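Local structure of B12-binding domain-containing protein (6WTE) at residues H280-L285 / E316-L321. The protein binds cobalamin and a [4Fe-4S] cluster and acts as a radical S-adenosylmethionine methyltransferase, probably moving a methyl group without radical chemistry. Sequence-based numbering, arbitrary orientation.
Sequences HAKNLL and EEFADL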
ATOM      1  N   HIS A 280      -6.865  -5.312  20.191  1.00 12.79           N
ATOM      2  CA  HIS A 280      -7.647  -5.919  19.118  1.00 14.70           C
ATOM      3  C   HIS A 280      -6.882  -7.056  18.449  1.00 15.85           C
ATOM      4  O   HIS A 280      -7.450  -8.119  18.171  1.00 14.21           O
ATOM      5  CB  HIS A 280      -8.018  -4.843  18.096  1.00 15.48           C
ATOM      6  CG  HIS A 280      -8.941  -5.314  17.016  1.00 13.79           C
ATOM      7  ND1 HIS A 280      -8.486  -5.745  15.788  1.00 14.07           N
ATOM      8  CD2 HIS A 280     -10.293  -5.373  16.960  1.00 15.68           C
ATOM      9  CE1 HIS A 280      -9.518  -6.072  15.031  1.00 13.68           C
ATOM     10  NE2 HIS A 280     -10.626  -5.853  15.717  1.00 14.08           N
ATOM     11  N   ALA A 281      -5.588  -6.855  18.192  1.00 14.62           N
ATOM     12  CA  ALA A 281      -4.789  -7.900  17.562  1.00 14.61           C
ATOM     13  C   ALA A 281      -4.735  -9.148  18.434  1.00 12.64           C
ATOM     14  O   ALA A 281      -4.914 -10.271  17.945  1.00 13.01           O
ATOM     15  CB  ALA A 281      -3.378  -7.382  17.280  1.00 14.06           C
ATOM     16  N   LYS A 282      -4.493  -8.967  19.737  1.00 13.30           N
ATOM     17  CA  LYS A 282      -4.433 -10.113  20.638  1.00 11.95           C
ATOM     18  C   LYS A 282      -5.790 -10.798  20.762  1.00 14.33           C
ATOM     19  O   LYS A 282      -5.863 -12.030  20.800  1.00 13.09           O
ATOM     20  CB  LYS A 282      -3.916  -9.687  22.009  1.00 14.06           C
ATOM     21  CG  LYS A 282      -2.423  -9.421  22.016  1.00 13.47           C
ATOM     22  CD  LYS A 282      -1.937  -9.015  23.397  1.00 17.21           C
ATOM     23  CE  LYS A 282      -0.419  -8.993  23.452  1.00 19.65           C
ATOM     24  NZ  LYS A 282       0.073  -8.645  24.822  1.00 18.85           N
ATOM     25  N   ASN A 283      -6.878 -10.024  20.819  1.00 15.41           N
ATOM     26  CA  ASN A 283      -8.203 -10.638  20.854  1.00 16.11           C
ATOM     27  C   ASN A 283      -8.483 -11.422  19.577  1.00 14.98           C
ATOM     28  O   ASN A 283      -9.111 -12.492  19.614  1.00 14.42           O
ATOM     29  CB  ASN A 283      -9.277  -9.566  21.056  1.00 15.84           C
ATOM     30  CG  ASN A 283      -9.356  -9.079  22.486  1.00 17.51           C
ATOM     31  OD1 ASN A 283      -8.955  -9.778  23.415  1.00 22.01           O
ATOM     32  ND2 ASN A 283      -9.884  -7.872  22.671  1.00 20.63           N
ATOM     33  N   LEU A 284      -8.032 -10.903  18.434  1.00 14.06           N
ATOM     34  CA  LEU A 284      -8.205 -11.613  17.172  1.00 11.92           C
ATOM     35  C   LEU A 284      -7.473 -12.950  17.189  1.00 12.05           C
ATOM     36  O   LEU A 284      -8.029 -13.983  16.797  1.00 12.26           O
ATOM     37  CB  LEU A 284      -7.699 -10.752  16.021  1.00 14.70           C
ATOM     38  CG  LEU A 284      -7.968 -11.381  14.655  1.00 16.05           C
ATOM     39  CD1 LEU A 284      -9.451 -11.289  14.352  1.00 17.10           C
ATOM     40  CD2 LEU A 284      -7.144 -10.691  13.584  1.00 16.70           C
ATOM     41  N   LEU A 285      -6.206 -12.942  17.621  1.00 12.57           N
ATOM     42  CA  LEU A 285      -5.431 -14.177  17.662  1.00 13.51           C
ATOM     43  C   LEU A 285      -6.056 -15.180  18.623  1.00 14.94           C
ATOM     44  O   LEU A 285      -6.146 -16.375  18.314  1.00 13.38           O
ATOM     45  CB  LEU A 285      -3.986 -13.871  18.052  1.00 14.99           C
ATOM     46  CG  LEU A 285      -3.255 -12.980  17.042  1.00 15.17           C
ATOM     47  CD1 LEU A 285      -1.908 -12.531  17.602  1.00 14.68           C
ATOM     48  CD2 LEU A 285      -3.077 -13.697  15.710  1.00 14.22           C
ATOM     49  N   GLU A 316       6.081 -11.119  24.817  1.00 16.08           N
ATOM     50  CA  GLU A 316       6.073 -12.577  24.835  1.00 16.14           C
ATOM     51  C   GLU A 316       4.669 -13.127  24.619  1.00 17.72           C
ATOM     52  O   GLU A 316       4.481 -14.097  23.871  1.00 15.94           O
ATOM     53  CB  GLU A 316       6.659 -13.083  26.153  1.00 19.43           C
ATOM     54  CG  GLU A 316       6.794 -14.591  26.232  1.00 21.14           C
ATOM     55  CD  GLU A 316       7.473 -15.035  27.513  1.00 28.32           C
ATOM     56  OE1 GLU A 316       7.788 -14.160  28.349  1.00 30.75           O
ATOM     57  OE2 GLU A 316       7.696 -16.254  27.678  1.00 31.39           O
ATOM     58  N   GLU A 317       3.667 -12.524  25.265  1.00 15.80           N
ATOM     59  CA  GLU A 317       2.293 -12.982  25.077  1.00 17.58           C
ATOM     60  C   GLU A 317       1.867 -12.856  23.621  1.00 16.86           C
ATOM     61  O   GLU A 317       1.195 -13.743  23.081  1.00 16.41           O
ATOM     62  CB  GLU A 317       1.337 -12.199  25.975  1.00 21.90           C
ATOM     63  CG  GLU A 317      -0.119 -12.640  25.829  1.00 20.33           C
ATOM     64  CD  GLU A 317      -1.101 -11.707  26.507  1.00 25.94           C
ATOM     65  OE1 GLU A 317      -0.877 -10.477  26.498  1.00 25.74           O
ATOM     66  OE2 GLU A 317      -2.103 -12.214  27.056  1.00 30.47           O
ATOM     67  N   PHE A 318       2.239 -11.752  22.971  1.00 14.74           N
ATOM     68  CA  PHE A 318       1.905 -11.583  21.563  1.00 14.79           C
ATOM     69  C   PHE A 318       2.556 -12.667  20.718  1.00 13.06           C
ATOM     70  O   PHE A 318       1.910 -13.256  19.844  1.00 14.06           O
ATOM     71  CB  PHE A 318       2.336 -10.193  21.087  1.00 15.42           C
ATOM     72  CG  PHE A 318       1.812  -9.821  19.718  1.00 13.70           C
ATOM     73  CD1 PHE A 318       0.457  -9.870  19.445  1.00 15.19           C
ATOM     74  CD2 PHE A 318       2.678  -9.394  18.719  1.00 13.10           C
ATOM     75  CE1 PHE A 318      -0.030  -9.516  18.188  1.00 12.32           C
ATOM     76  CE2 PHE A 318       2.196  -9.027  17.466  1.00 13.99           C
ATOM     77  CZ  PHE A 318       0.839  -9.097  17.201  1.00 12.85           C
ATOM     78  N   ALA A 319       3.829 -12.974  20.993  1.00 14.68           N
ATOM     79  CA  ALA A 319       4.527 -13.979  20.206  1.00 16.34           C
ATOM     80  C   ALA A 319       3.936 -15.366  20.429  1.00 14.40           C
ATOM     81  O   ALA A 319       3.810 -16.146  19.478  1.00 15.00           O
ATOM     82  CB  ALA A 319       6.020 -13.966  20.533  1.00 13.77           C
ATOM     83  N   ASP A 320       3.556 -15.688  21.672  1.00 15.63           N
ATOM     84  CA  ASP A 320       2.893 -16.966  21.932  1.00 14.23           C
ATOM     85  C   ASP A 320       1.560 -17.054  21.201  1.00 13.61           C
ATOM     86  O   ASP A 320       1.195 -18.114  20.681  1.00 14.79           O
ATOM     87  CB  ASP A 320       2.678 -17.164  23.432  1.00 16.74           C
ATOM     88  CG  ASP A 320       3.967 -17.445  24.180  1.00 17.18           C
ATOM     89  OD1 ASP A 320       4.949 -17.892  23.552  1.00 20.52           O
ATOM     90  OD2 ASP A 320       3.987 -17.230  25.404  1.00 22.77           O
ATOM     91  N   LEU A 321       0.815 -15.947  21.155  1.00 13.98           N
ATOM     92  CA  LEU A 321      -0.463 -15.951  20.452  1.00 13.51           C
ATOM     93  C   LEU A 321      -0.266 -16.096  18.949  1.00 14.28           C
ATOM     94  O   LEU A 321      -0.982 -16.863  18.296  1.00 13.60           O
ATOM     95  CB  LEU A 321      -1.236 -14.675  20.779  1.00 14.73           C
ATOM     96  CG  LEU A 321      -1.925 -14.646  22.143  1.00 13.58           C
ATOM     97  CD1 LEU A 321      -2.481 -13.259  22.419  1.00 14.77           C
ATOM     98  CD2 LEU A 321      -3.036 -15.691  22.204  1.00 14.86           C
TER
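Lys282 and Leu285 meet Phe318 and Leu321 where two helices run side by side in the same general sense, their axes 10.0 Å apart and inclined by 34°. Lys282 reaches across with its chain extended beyond CG, and NZ ends 2.7 Å from Glu317 OE1 in a salt bridge. The oxygen is approached on its anti side, 25° out of the carboxylate plane, and the two side chains cross at about a right angle. Asp315 gives NZ a second anionic partner, while Arg286 takes Glu317 OE2. The lysine methylenes also pack: CE lies 3.8 Å from Phe318 CB, and CG touches Leu321 CD1. On the buried part of the contact, Leu285 CD1 sits 3.6 Å from Phe318 CE1 and also touches Leu321 CB, with Ala281 CB beside the same ring carbon. An alanine in place of Lys282 would probably leave Glu317 OE1 without this cationic mate and open a gap beside Phe318 CB. Strand 304-309 lies between the helices in the chain and pairs parallel with 266-269 and 327-335, as expected of the β/α radical SAM core. The lysine ammonium, shared by Glu317 and Asp315, thus borders an apolar contact that its own methylenes join.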